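PDB 3DC7: putative uncharacterized protein lp_3323 from Lactobacillus plantarum, which is of unknown function but belongs to the GDSL-like lipase/acylhydrolase family and probably hydrolyses ester bonds. Local coordinates for residues F85-G90 with L133-I138; G90-Y95 with Y157-Y162; I138-D143 with D200-N205; L178-D183 with R210-K215. All coordinates share one frame; numbering follows the deposited sequence. Where two conformers were deposited one is given.

Contact 1: F85-G90 with L133-I138; sequences FIAVFG and LFISAI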
loop_
_atom_site.group_PDB
_atom_site.type_symbol
_atom_site.label_atom_id
_atom_site.label_comp_id
_atom_site.label_asym_id
_atom_site.label_seq_id
_atom_site.Cartn_x
_atom_site.Cartn_y
_atom_site.Cartn_z
ATOM N N PHE A 85 -9.946 -19.815 -6.238
ATOM C CA PHE A 85 -9.506 -18.713 -5.387
ATOM C C PHE A 85 -9.103 -19.282 -4.035
ATOM O O PHE A 85 -9.806 -20.128 -3.477
ATOM C CB PHE A 85 -10.631 -17.683 -5.211
ATOM C CG PHE A 85 -10.299 -16.550 -4.253
ATOM C CD1 PHE A 85 -9.286 -15.631 -4.548
ATOM C CD2 PHE A 85 -11.022 -16.389 -3.071
ATOM C CE1 PHE A 85 -8.989 -14.577 -3.668
ATOM C CE2 PHE A 85 -10.737 -15.354 -2.190
ATOM C CZ PHE A 85 -9.717 -14.432 -2.493
ATOM N N ILE A 86 -7.971 -18.827 -3.517
ATOM C CA ILE A 86 -7.528 -19.233 -2.191
ATOM C C ILE A 86 -7.265 -18.026 -1.304
ATOM O O ILE A 86 -6.457 -17.155 -1.634
ATOM C CB ILE A 86 -6.278 -20.154 -2.241
ATOM C CG1 ILE A 86 -6.612 -21.448 -2.995
ATOM C CG2 ILE A 86 -5.778 -20.463 -0.817
ATOM C CD1 ILE A 86 -5.403 -22.135 -3.645
ATOM N N ALA A 87 -7.954 -17.995 -0.175
ATOM C CA ALA A 87 -7.755 -16.979 0.837
ATOM C C ALA A 87 -7.197 -17.607 2.122
ATOM O O ALA A 87 -7.674 -18.658 2.579
ATOM C CB ALA A 87 -9.057 -16.273 1.114
ATOM N N VAL A 88 -6.172 -16.972 2.685
ATOM C CA VAL A 88 -5.630 -17.377 3.979
ATOM C C VAL A 88 -5.816 -16.262 4.997
ATOM O O VAL A 88 -5.392 -15.124 4.778
ATOM C CB VAL A 88 -4.146 -17.784 3.897
ATOM C CG1 VAL A 88 -3.625 -18.220 5.273
ATOM C CG2 VAL A 88 -3.958 -18.882 2.851
ATOM N N PHE A 89 -6.463 -16.603 6.103
ATOM C CA PHE A 89 -6.804 -15.631 7.127
ATOM C C PHE A 89 -6.237 -16.117 8.474
ATOM O O PHE A 89 -6.911 -16.793 9.252
ATOM C CB PHE A 89 -8.328 -15.457 7.143
ATOM C CG PHE A 89 -8.821 -14.245 7.903
ATOM C CD1 PHE A 89 -8.054 -13.647 8.898
ATOM C CD2 PHE A 89 -10.080 -13.745 7.652
ATOM C CE1 PHE A 89 -8.528 -12.564 9.608
ATOM C CE2 PHE A 89 -10.574 -12.652 8.363
ATOM C CZ PHE A 89 -9.799 -12.061 9.337
ATOM N N GLY A 90 -4.976 -15.795 8.731
ATOM C CA GLY A 90 -4.292 -16.309 9.913
ATOM C C GLY A 90 -3.270 -15.368 10.521
ATOM O O GLY A 90 -2.986 -14.300 9.966
ATOM N N LEU A 133 -4.968 -14.497 -1.909
ATOM C CA LEU A 133 -4.606 -13.408 -1.028
ATOM C C LEU A 133 -4.443 -13.838 0.429
ATOM O O LEU A 133 -5.041 -14.825 0.878
ATOM C CB LEU A 133 -5.541 -12.195 -1.181
ATOM C CG LEU A 133 -7.031 -12.141 -0.842
ATOM C CD1 LEU A 133 -7.409 -13.063 0.261
ATOM C CD2 LEU A 133 -7.385 -10.736 -0.431
ATOM N N PHE A 134 -3.617 -13.088 1.151
ATOM C CA PHE A 134 -3.403 -13.270 2.579
ATOM C C PHE A 134 -4.110 -12.169 3.341
ATOM O O PHE A 134 -3.930 -10.989 3.039
ATOM C CB PHE A 134 -1.908 -13.242 2.903
ATOM C CG PHE A 134 -1.295 -14.601 3.028
ATOM C CD1 PHE A 134 -0.729 -15.009 4.226
ATOM C CD2 PHE A 134 -1.305 -15.488 1.950
ATOM C CE1 PHE A 134 -0.166 -16.274 4.353
ATOM C CE2 PHE A 134 -0.751 -16.759 2.070
ATOM C CZ PHE A 134 -0.182 -17.149 3.271
ATOM N N ILE A 135 -4.923 -12.562 4.317
ATOM C CA ILE A 135 -5.658 -11.607 5.147
ATOM C C ILE A 135 -5.120 -11.684 6.573
ATOM O O ILE A 135 -5.103 -12.757 7.166
ATOM C CB ILE A 135 -7.184 -11.888 5.136
ATOM C CG1 ILE A 135 -7.718 -11.928 3.693
ATOM C CG2 ILE A 135 -7.902 -10.831 5.924
ATOM C CD1 ILE A 135 -9.034 -12.645 3.557
ATOM N N SER A 136 -4.662 -10.558 7.114
ATOM C CA SER A 136 -4.259 -10.525 8.529
ATOM C C SER A 136 -5.258 -9.735 9.380
ATOM O O SER A 136 -5.869 -8.775 8.904
ATOM C CB SER A 136 -2.849 -9.973 8.681
ATOM O OG SER A 136 -2.776 -8.640 8.218
ATOM N N ALA A 137 -5.398 -10.136 10.640
ATOM C CA ALA A 137 -6.498 -9.710 11.508
ATOM C C ALA A 137 -6.421 -8.294 12.049
ATOM O O ALA A 137 -5.359 -7.688 12.126
ATOM C CB ALA A 137 -6.648 -10.683 12.665
ATOM N N ILE A 138 -7.591 -7.792 12.427
ATOM C CA ILE A 138 -7.768 -6.566 13.206
ATOM C C ILE A 138 -6.937 -6.592 14.506
ATOM O O ILE A 138 -6.727 -7.665 15.102
ATOM C CB ILE A 138 -9.276 -6.373 13.509
ATOM C CG1 ILE A 138 -10.042 -6.221 12.186
ATOM C CG2 ILE A 138 -9.538 -5.157 14.432
ATOM C CD1 ILE A 138 -11.423 -6.793 12.222
#
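Two neighbouring parallel strands in the middle of the SGNH-hydrolase sheet, 85-89 and 132-136, meet here with Ala87 beside Leu133 and Val88 beside Phe134. The backbone ladder climbs from Leu133 N to Ile86 O (3.1 Å), through Val88 N to Leu133 O (3.0 Å), to a short, straight bond from Ile135 N to Val88 O (2.6 Å, 174°). The last rung, Gly90 N to Ile135 O, is weak.

On one face, Val88 and Phe134 point the same way, and in one of two modelled conformers the Phe134 ring lays its face over Val88 CB; leucines of helix 112-126 pack round that ring. On the other face, Ile135 CG2, anti to its backbone N, stands over the centre of the Phe89 ring, 3.8 Å from the centroid. Farther down, Leu133 CD1 touches both Ala87 CB (3.7 Å) and Phe85 CZ (3.8 Å), under helix 206-223. Ser136 OG is hydrogen-bonded outside the pair, to Glu163 and His177.

Across the pair, then, backbone polar groups bond to one another and the side chains meet through carbon alone, as suits the buried centre of a sheet with helices on both faces.

Contact 2: G90-Y95 with Y157-Y162; sequences GGVNDY and YRQSDY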
loop_
_atom_site.group_PDB
_atom_site.type_symbol
_atom_site.label_atom_id
_atom_site.label_comp_id
_atom_site.label_asym_id
_atom_site.label_seq_id
_atom_site.Cartn_x
_atom_site.Cartn_y
_atom_site.Cartn_z
ATOM N N GLY A 90 -4.976 -15.795 8.731
ATOM C CA GLY A 90 -4.292 -16.309 9.913
ATOM C C GLY A 90 -3.270 -15.368 10.521
ATOM O O GLY A 90 -2.986 -14.300 9.966
ATOM N N GLY A 91 -2.731 -15.770 11.675
ATOM C CA GLY A 91 -1.715 -14.998 12.380
ATOM C C GLY A 91 -2.133 -14.507 13.761
ATOM O O GLY A 91 -1.275 -14.252 14.612
ATOM N N VAL A 92 -3.438 -14.360 13.990
ATOM C CA VAL A 92 -3.886 -13.824 15.262
ATOM C C VAL A 92 -3.681 -14.823 16.399
ATOM O O VAL A 92 -3.381 -14.423 17.523
ATOM C CB VAL A 92 -5.333 -13.262 15.226
ATOM C CG1 VAL A 92 -6.374 -14.350 15.459
ATOM C CG2 VAL A 92 -5.470 -12.185 16.292
ATOM N N ASN A 93 -3.815 -16.114 16.092
ATOM C CA ASN A 93 -3.503 -17.167 17.067
ATOM C C ASN A 93 -2.006 -17.356 17.237
ATOM O O ASN A 93 -1.533 -17.617 18.339
ATOM C CB ASN A 93 -4.166 -18.499 16.703
ATOM C CG ASN A 93 -5.675 -18.456 16.850
ATOM O OD1 ASN A 93 -6.409 -18.934 15.975
ATOM N ND2 ASN A 93 -6.148 -17.877 17.955
ATOM N N ASP A 94 -1.253 -17.213 16.152
ATOM C CA ASP A 94 0.196 -17.237 16.287
ATOM C C ASP A 94 0.633 -16.141 17.261
ATOM O O ASP A 94 1.459 -16.383 18.141
ATOM C CB ASP A 94 0.871 -17.107 14.937
ATOM C CG ASP A 94 0.450 -18.212 13.970
ATOM O OD1 ASP A 94 1.294 -19.088 13.642
ATOM O OD2 ASP A 94 -0.732 -18.203 13.533
ATOM N N TYR A 95 0.047 -14.952 17.132
ATOM C CA TYR A 95 0.308 -13.884 18.106
ATOM C C TYR A 95 -0.206 -14.256 19.510
ATOM O O TYR A 95 0.574 -14.349 20.447
ATOM C CB TYR A 95 -0.261 -12.525 17.659
ATOM C CG TYR A 95 -0.289 -11.490 18.773
ATOM C CD1 TYR A 95 0.897 -10.930 19.264
ATOM C CD2 TYR A 95 -1.495 -11.107 19.366
ATOM C CE1 TYR A 95 0.881 -10.011 20.303
ATOM C CE2 TYR A 95 -1.519 -10.184 20.403
ATOM C CZ TYR A 95 -0.332 -9.642 20.864
ATOM O OH TYR A 95 -0.351 -8.712 21.872
ATOM N N TYR A 157 6.374 -10.167 22.154
ATOM C CA TYR A 157 6.204 -9.519 20.854
ATOM C C TYR A 157 4.861 -8.815 20.795
ATOM O O TYR A 157 3.955 -9.124 21.560
ATOM C CB TYR A 157 6.287 -10.511 19.696
ATOM C CG TYR A 157 7.587 -11.254 19.587
ATOM C CD1 TYR A 157 8.732 -10.633 19.093
ATOM C CD2 TYR A 157 7.673 -12.589 19.985
ATOM C CE1 TYR A 157 9.931 -11.324 18.997
ATOM C CE2 TYR A 157 8.865 -13.291 19.897
ATOM C CZ TYR A 157 9.984 -12.654 19.402
ATOM O OH TYR A 157 11.153 -13.362 19.315
ATOM N N ARG A 158 4.752 -7.869 19.868
ATOM C CA ARG A 158 3.519 -7.140 19.612
ATOM C C ARG A 158 2.817 -7.772 18.411
ATOM O O ARG A 158 3.459 -8.413 17.591
ATOM C CB ARG A 158 3.837 -5.665 19.334
ATOM C CG ARG A 158 4.826 -5.038 20.336
ATOM C CD ARG A 158 5.508 -3.772 19.794
ATOM N NE ARG A 158 6.230 -4.040 18.552
ATOM C CZ ARG A 158 7.301 -3.374 18.128
ATOM N NH1 ARG A 158 7.817 -2.384 18.844
ATOM N NH2 ARG A 158 7.867 -3.714 16.977
ATOM N N GLN A 159 1.502 -7.588 18.314
ATOM C CA GLN A 159 0.739 -8.105 17.168
ATOM C C GLN A 159 1.340 -7.616 15.843
ATOM O O GLN A 159 1.462 -8.392 14.894
ATOM C CB GLN A 159 -0.753 -7.737 17.283
ATOM C CG GLN A 159 -1.655 -8.440 16.262
ATOM C CD GLN A 159 -3.134 -8.073 16.411
ATOM O OE1 GLN A 159 -3.549 -7.458 17.406
ATOM N NE2 GLN A 159 -3.938 -8.440 15.410
ATOM N N SER A 160 1.742 -6.341 15.809
ATOM C CA SER A 160 2.345 -5.721 14.623
ATOM C C SER A 160 3.682 -6.333 14.188
ATOM O O SER A 160 4.126 -6.101 13.064
ATOM C CB SER A 160 2.507 -4.215 14.822
ATOM O OG SER A 160 3.455 -3.944 15.844
ATOM N N ASP A 161 4.329 -7.106 15.063
ATOM C CA ASP A 161 5.533 -7.866 14.651
ATOM C C ASP A 161 5.167 -9.053 13.762
ATOM O O ASP A 161 5.882 -9.369 12.811
ATOM C CB ASP A 161 6.323 -8.338 15.859
ATOM C CG ASP A 161 6.959 -7.197 16.612
ATOM O OD1 ASP A 161 7.492 -6.285 15.947
ATOM O OD2 ASP A 161 6.924 -7.198 17.863
ATOM N N TYR A 162 4.033 -9.690 14.070
ATOM C CA TYR A 162 3.498 -10.785 13.251
ATOM C C TYR A 162 2.902 -10.258 11.954
ATOM O O TYR A 162 3.129 -10.795 10.878
ATOM C CB TYR A 162 2.452 -11.567 14.039
ATOM C CG TYR A 162 3.031 -12.335 15.207
ATOM C CD1 TYR A 162 3.408 -11.684 16.380
ATOM C CD2 TYR A 162 3.200 -13.712 15.140
ATOM C CE1 TYR A 162 3.939 -12.387 17.445
ATOM C CE2 TYR A 162 3.731 -14.420 16.207
ATOM C CZ TYR A 162 4.093 -13.749 17.351
ATOM O OH TYR A 162 4.618 -14.440 18.404
HETATM O O HOH W 1 -0.033 -5.806 20.135
#
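Tyr95 lies flat against the first turn of helix 159-173. Its ring takes Gln159 CB over one face, 3.8 Å from the centroid, while CE1 comes within 3.2 Å of Gln159 N. Tyr157 O sits in the ring plane, 3.4 Å from CE1, and Tyr162 CE1 also meets the edge, 3.8 Å from Tyr95 CD1. The two tyrosines make an offset edge-to-face pair with planes at 75°, and Tyr95 CA stands over the centre of the Tyr162 ring. A chi1 of 167° sets CG of Tyr95 anti to the backbone N; the ring beyond it lies over Gln159, and OH bonds to Ser149 O. An alanine here would probably leave one side of Gln159 uncovered, Tyr162 without its edge-to-face partner and Ser149 O without that hydroxyl, although the CA contact would stay.

Gly91 to Asp94 match the GxND block of SGNH hydrolases, whose asparagine in relatives contributes to the oxyanion hole. Gly91 is the N-cap of helix 92-96, with backbone angles (phi 117°) that call for glycine, and Asp94 bonds to the backbone N of Ile65 and Gly66.

The outer side is looser. Water 1 accepts from Gln159 N at 3.0 Å and gives only a weak bond to Tyr95 OH. Asp161 OD2 accepts from Arg158 N (3.0 Å) at the start of the helix, and the exposed Arg158 side chain, modelled twice, packs on Tyr104 of the second subunit.

Contact 3: I138-D143 with D200-N205; sequences IHIGSD and DTLHPN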
loop_
_atom_site.group_PDB
_atom_site.type_symbol
_atom_site.label_atom_id
_atom_site.label_comp_id
_atom_site.label_asym_id
_atom_site.label_seq_id
_atom_site.Cartn_x
_atom_site.Cartn_y
_atom_site.Cartn_z
ATOM N N ILE A 138 -7.591 -7.792 12.427
ATOM C CA ILE A 138 -7.768 -6.566 13.206
ATOM C C ILE A 138 -6.937 -6.592 14.506
ATOM O O ILE A 138 -6.727 -7.665 15.102
ATOM C CB ILE A 138 -9.276 -6.373 13.509
ATOM C CG1 ILE A 138 -10.042 -6.221 12.186
ATOM C CG2 ILE A 138 -9.538 -5.157 14.432
ATOM C CD1 ILE A 138 -11.423 -6.793 12.222
ATOM N N HIS A 139 -6.439 -5.416 14.896
ATOM C CA HIS A 139 -5.790 -5.198 16.193
ATOM C C HIS A 139 -6.753 -5.661 17.281
ATOM O O HIS A 139 -7.881 -5.178 17.358
ATOM C CB HIS A 139 -5.463 -3.704 16.388
ATOM C CG HIS A 139 -4.437 -3.431 17.451
ATOM N ND1 HIS A 139 -4.515 -3.958 18.726
ATOM C CD2 HIS A 139 -3.319 -2.669 17.435
ATOM C CE1 HIS A 139 -3.479 -3.550 19.440
ATOM N NE2 HIS A 139 -2.741 -2.763 18.682
ATOM N N ILE A 140 -6.319 -6.612 18.100
ATOM C CA ILE A 140 -7.203 -7.176 19.119
ATOM C C ILE A 140 -7.106 -6.414 20.434
ATOM O O ILE A 140 -6.161 -5.660 20.652
ATOM C CB ILE A 140 -6.936 -8.689 19.361
ATOM C CG1 ILE A 140 -5.568 -8.902 20.021
ATOM C CG2 ILE A 140 -7.108 -9.489 18.058
ATOM C CD1 ILE A 140 -5.273 -10.320 20.405
ATOM N N GLY A 141 -8.095 -6.611 21.301
ATOM C CA GLY A 141 -8.103 -6.015 22.637
ATOM C C GLY A 141 -7.510 -6.961 23.663
ATOM O O GLY A 141 -6.798 -7.903 23.300
ATOM N N SER A 142 -7.815 -6.720 24.937
ATOM C CA SER A 142 -7.183 -7.435 26.046
ATOM C C SER A 142 -8.141 -8.278 26.891
ATOM O O SER A 142 -7.774 -8.745 27.968
ATOM C CB SER A 142 -6.458 -6.441 26.954
ATOM O OG SER A 142 -5.202 -6.085 26.405
ATOM N N ASP A 143 -9.359 -8.477 26.408
ATOM C CA ASP A 143 -10.397 -9.058 27.241
ATOM C C ASP A 143 -10.732 -10.514 26.939
ATOM O O ASP A 143 -11.580 -11.094 27.608
ATOM C CB ASP A 143 -11.655 -8.186 27.192
ATOM C CG ASP A 143 -11.444 -6.812 27.838
ATOM O OD1 ASP A 143 -10.584 -6.683 28.751
ATOM O OD2 ASP A 143 -12.148 -5.852 27.431
ATOM N N ASP A 200 -15.788 -10.182 21.851
ATOM C CA ASP A 200 -14.960 -10.387 23.043
ATOM C C ASP A 200 -13.582 -9.725 22.934
ATOM O O ASP A 200 -12.631 -10.124 23.638
ATOM C CB ASP A 200 -14.764 -11.899 23.235
ATOM C CG ASP A 200 -14.251 -12.574 21.969
ATOM O OD1 ASP A 200 -13.721 -11.857 21.084
ATOM O OD2 ASP A 200 -14.380 -13.806 21.846
ATOM N N THR A 201 -13.481 -8.731 22.047
ATOM C CA THR A 201 -12.225 -8.040 21.681
ATOM C C THR A 201 -11.251 -8.863 20.839
ATOM O O THR A 201 -10.123 -8.429 20.617
ATOM C CB THR A 201 -11.456 -7.385 22.875
ATOM O OG1 THR A 201 -10.645 -8.366 23.550
ATOM C CG2 THR A 201 -12.404 -6.677 23.852
ATOM N N LEU A 202 -11.687 -10.035 20.373
ATOM C CA LEU A 202 -10.892 -10.855 19.455
ATOM C C LEU A 202 -11.680 -11.290 18.200
ATOM O O LEU A 202 -11.230 -11.063 17.071
ATOM C CB LEU A 202 -10.284 -12.061 20.186
ATOM C CG LEU A 202 -9.690 -13.193 19.324
ATOM C CD1 LEU A 202 -8.432 -12.789 18.584
ATOM C CD2 LEU A 202 -9.417 -14.451 20.157
ATOM N N HIS A 203 -12.844 -11.910 18.401
ATOM C CA HIS A 203 -13.657 -12.404 17.296
ATOM C C HIS A 203 -14.597 -11.318 16.816
ATOM O O HIS A 203 -15.248 -10.682 17.624
ATOM C CB HIS A 203 -14.482 -13.626 17.720
ATOM C CG HIS A 203 -13.657 -14.761 18.229
ATOM N ND1 HIS A 203 -12.931 -15.583 17.397
ATOM C CD2 HIS A 203 -13.435 -15.206 19.486
ATOM C CE1 HIS A 203 -12.291 -16.484 18.124
ATOM N NE2 HIS A 203 -12.584 -16.277 19.396
ATOM N N PRO A 204 -14.668 -11.097 15.494
ATOM C CA PRO A 204 -15.691 -10.195 14.986
ATOM C C PRO A 204 -17.075 -10.769 15.236
ATOM O O PRO A 204 -17.252 -11.987 15.199
ATOM C CB PRO A 204 -15.405 -10.149 13.478
ATOM C CG PRO A 204 -14.019 -10.589 13.320
ATOM C CD PRO A 204 -13.810 -11.609 14.413
ATOM N N ASN A 205 -18.037 -9.907 15.540
ATOM C CA ASN A 205 -19.430 -10.323 15.547
ATOM C C ASN A 205 -19.996 -10.230 14.110
ATOM O O ASN A 205 -19.233 -10.066 13.158
ATOM C CB ASN A 205 -20.224 -9.484 16.556
ATOM C CG ASN A 205 -20.249 -8.009 16.194
ATOM O OD1 ASN A 205 -19.947 -7.638 15.059
ATOM N ND2 ASN A 205 -20.602 -7.162 17.157
HETATM O O HOH W 2 -9.082 -9.828 15.094
HETATM O O HOH W 3 -8.238 -10.131 23.744
#
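Thr201 presses its side chain into the turn at Gly141 to Asp143. Its carbonyl O accepts a nearly straight bond from Gly141 N (2.8 Å, 172°), and its OG1 accepts from Asp143 N at 3.1 Å. The same hydroxyl donates to Asp200 O (2.7 Å), in the carbonyl plane on a lone pair, and accepts a hydrogen bond from water 3, which also donates to Gly141 O. OG1 sits between the backbone N and the carbonyl carbon (chi1 83°), the crowded position, while CG2 turns to Asp143, 3.7 Å from its OD2. Thr201 CB lies 3.6 Å from Gly141 CA, a closeness that glycine allows. An alanine in place of Thr201 would probably leave Asp143 N and Asp200 O without their hydroxyl partner and open a gap beside Asp143. Next door, Ile140 CG2 and Leu202 CD1 lie side by side, 3.6 Å apart, and water 2 joins Ile138 O to Leu202 O.

Behind this shell, Asp200 OD1 accepts from Leu202 N, an Asx turn, and from His203 N, which extends it to an Asx motif. Asp200 and His203 match the DxxH block, which in SGNH hydrolases supplies the catalytic acid and base.

The loop after strand 132-136 is thus tied to the one leading into helix 206-223, which Asn205 caps through Gly208 N. Ile140 and Leu202 both rest on Val92 of helix 92-96, and Pro204 packs on Ile212 of helix 206-223.

Contact 4: L178-D183 with R210-K215; sequences LSLYRD and RVIARK. With NA (sodium ion), chain H.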
loop_
_atom_site.group_PDB
_atom_site.type_symbol
_atom_site.label_atom_id
_atom_site.label_comp_id
_atom_site.label_asym_id
_atom_site.label_seq_id
_atom_site.Cartn_x
_atom_site.Cartn_y
_atom_site.Cartn_z
ATOM N N LEU A 178 -3.921 -8.299 2.192
ATOM C CA LEU A 178 -4.942 -7.410 2.721
ATOM C C LEU A 178 -4.819 -7.317 4.245
ATOM O O LEU A 178 -5.095 -8.289 4.963
ATOM C CB LEU A 178 -6.338 -7.916 2.332
ATOM C CG LEU A 178 -7.583 -7.278 2.977
ATOM C CD1 LEU A 178 -7.615 -5.763 2.831
ATOM C CD2 LEU A 178 -8.833 -7.875 2.360
ATOM N N SER A 179 -4.415 -6.152 4.737
ATOM C CA SER A 179 -4.204 -5.972 6.167
ATOM C C SER A 179 -5.415 -5.342 6.829
ATOM O O SER A 179 -5.576 -4.116 6.773
ATOM C CB SER A 179 -2.982 -5.098 6.409
ATOM O OG SER A 179 -2.884 -4.779 7.785
ATOM N N LEU A 180 -6.276 -6.163 7.443
ATOM C CA LEU A 180 -7.410 -5.617 8.219
ATOM C C LEU A 180 -6.882 -4.836 9.414
ATOM O O LEU A 180 -7.507 -3.896 9.897
ATOM C CB LEU A 180 -8.349 -6.715 8.699
ATOM C CG LEU A 180 -9.008 -7.604 7.653
ATOM C CD1 LEU A 180 -9.906 -8.596 8.355
ATOM C CD2 LEU A 180 -9.799 -6.764 6.645
ATOM N N TYR A 181 -5.713 -5.250 9.882
ATOM C CA TYR A 181 -4.975 -4.538 10.911
ATOM C C TYR A 181 -4.854 -3.030 10.585
ATOM O O TYR A 181 -5.266 -2.199 11.396
ATOM C CB TYR A 181 -3.593 -5.185 11.115
ATOM C CG TYR A 181 -2.855 -4.680 12.327
ATOM C CD1 TYR A 181 -2.047 -3.540 12.253
ATOM C CD2 TYR A 181 -2.967 -5.332 13.557
ATOM C CE1 TYR A 181 -1.372 -3.063 13.382
ATOM C CE2 TYR A 181 -2.295 -4.871 14.674
ATOM C CZ TYR A 181 -1.500 -3.734 14.584
ATOM O OH TYR A 181 -0.829 -3.271 15.697
ATOM N N ARG A 182 -4.322 -2.708 9.399
ATOM C CA ARG A 182 -4.068 -1.318 8.957
ATOM C C ARG A 182 -5.275 -0.547 8.429
ATOM O O ARG A 182 -5.306 0.685 8.521
ATOM C CB ARG A 182 -3.041 -1.275 7.813
ATOM C CG ARG A 182 -1.664 -1.756 8.143
ATOM C CD ARG A 182 -0.621 -1.021 7.300
ATOM N NE ARG A 182 0.704 -1.175 7.899
ATOM C CZ ARG A 182 1.681 -0.272 7.841
ATOM N NH1 ARG A 182 1.497 0.888 7.215
ATOM N NH2 ARG A 182 2.849 -0.527 8.430
ATOM N N ASP A 183 -6.227 -1.253 7.821
ATOM C CA ASP A 183 -7.206 -0.607 6.944
ATOM C C ASP A 183 -8.684 -0.944 7.184
ATOM O O ASP A 183 -9.540 -0.419 6.471
ATOM C CB ASP A 183 -6.883 -0.909 5.472
ATOM C CG ASP A 183 -5.677 -0.125 4.939
ATOM O OD1 ASP A 183 -5.583 1.128 5.116
ATOM O OD2 ASP A 183 -4.826 -0.791 4.300
ATOM N N ARG A 210 -19.653 -8.130 8.370
ATOM C CA ARG A 210 -20.163 -7.360 7.238
ATOM C C ARG A 210 -19.094 -6.383 6.752
ATOM O O ARG A 210 -18.887 -6.205 5.542
ATOM C CB ARG A 210 -21.445 -6.622 7.625
ATOM C CG ARG A 210 -22.653 -7.534 7.728
ATOM C CD ARG A 210 -23.955 -6.753 7.739
ATOM N NE ARG A 210 -24.153 -5.980 8.963
ATOM C CZ ARG A 210 -24.575 -6.487 10.118
ATOM N NH1 ARG A 210 -24.835 -7.784 10.235
ATOM N NH2 ARG A 210 -24.730 -5.692 11.167
ATOM N N VAL A 211 -18.418 -5.754 7.714
ATOM C CA VAL A 211 -17.310 -4.829 7.417
ATOM C C VAL A 211 -16.209 -5.574 6.661
ATOM O O VAL A 211 -15.753 -5.115 5.611
ATOM C CB VAL A 211 -16.732 -4.161 8.699
ATOM C CG1 VAL A 211 -15.411 -3.453 8.408
ATOM C CG2 VAL A 211 -17.726 -3.170 9.293
ATOM N N ILE A 212 -15.803 -6.728 7.187
ATOM C CA ILE A 212 -14.726 -7.518 6.591
ATOM C C ILE A 212 -15.033 -7.924 5.149
ATOM O O ILE A 212 -14.164 -7.843 4.284
ATOM C CB ILE A 212 -14.390 -8.756 7.466
ATOM C CG1 ILE A 212 -13.695 -8.302 8.750
ATOM C CG2 ILE A 212 -13.506 -9.746 6.697
ATOM C CD1 ILE A 212 -13.635 -9.360 9.824
ATOM N N ALA A 213 -16.274 -8.338 4.900
ATOM C CA ALA A 213 -16.761 -8.674 3.563
ATOM C C ALA A 213 -16.643 -7.504 2.597
ATOM O O ALA A 213 -16.191 -7.670 1.460
ATOM C CB ALA A 213 -18.201 -9.159 3.637
ATOM N N ARG A 214 -17.043 -6.321 3.049
ATOM C CA ARG A 214 -16.900 -5.103 2.252
ATOM C C ARG A 214 -15.425 -4.795 1.965
ATOM O O ARG A 214 -15.062 -4.480 0.839
ATOM C CB ARG A 214 -17.567 -3.928 2.953
ATOM C CG ARG A 214 -19.084 -4.057 3.022
ATOM C CD ARG A 214 -19.746 -2.753 3.450
ATOM N NE ARG A 214 -19.523 -2.429 4.858
ATOM C CZ ARG A 214 -20.438 -2.548 5.821
ATOM N NH1 ARG A 214 -21.666 -2.988 5.553
ATOM N NH2 ARG A 214 -20.124 -2.209 7.060
ATOM N N LYS A 215 -14.578 -4.924 2.977
ATOM C CA LYS A 215 -13.152 -4.632 2.818
ATOM C C LYS A 215 -12.508 -5.602 1.848
ATOM O O LYS A 215 -11.681 -5.202 1.038
ATOM C CB LYS A 215 -12.427 -4.644 4.172
ATOM C CG LYS A 215 -12.758 -3.434 5.058
ATOM C CD LYS A 215 -12.304 -2.111 4.419
ATOM C CE LYS A 215 -12.902 -0.889 5.140
ATOM N NZ LYS A 215 -14.130 -0.357 4.463
HETATM NA NA NA H . -4.379 3.039 4.773
HETATM O O HOH W 4 -3.842 1.506 3.214
#
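Leu180 and Ile212 make the apolar heart of this contact, crossing at about a right angle with Leu180 CD1 3.8 Å from Ile212 CG1. The other branch, Leu180 CD2, faces Lys215 CB at 4.2 Å. Leu178, two residues earlier and on strand 177-179, brings CD2 to 4.1 Å from Lys215 O.

Lys215 adds its aliphatic part. A bend at chi2 (-63°) takes CD out of the extended line, and CE passes Asp183 O at 3.6 Å. The ammonium end goes on to another chain, where NZ bonds to His223 O of the second subunit.

The polar bonds within segment 178-183 fix the short helix. Ser179 is its N-cap, its OG accepting from Arg182 N at 3.0 Å, and the same OG pairs with Glu163, so the turn is held to helix 159-173 as well.

Metal binding comes at the far end of that turn. Asp183 OD1 binds the sodium ion at 2.3 Å and water 4 is a second ligand at 2.2 Å; the water also gives a weak bond to Asp183 OD2. Pro176 of the second subunit packs against Asp183 nearby.

Leu178 belongs to an outermost strand of the sheet within this chain, and the Leu180 turn follows directly; helix 206-223 packs against both. A C-terminal helix laid over one face of a parallel sheet is part of the three-layer alpha/beta/alpha build of SGNH hydrolases.

In the fold
From the N terminus, strand 85-89 opens contact 1, and Gly90 hands straight over to contact 2. Contact 1 closes first, at 133-138, after the loop that holds helix 112-126; contact 2 closes at 157-162, so the two cross. Ile138, shared with contact 1, opens contact 3 inside the loop of contact 2, and contact 3 closes at 200-205. Contact 4 opens at 178-183 within that span and closes last, at 210-215, so each contact crosses the next and none nests. Gln159 bonds to Ile138 and Ile140, joining contacts 2 and 3. Strand 177-179 pairs with strand 132-136, joining contacts 1 and 4, while Pro204 on Ile212 links contacts 3 and 4.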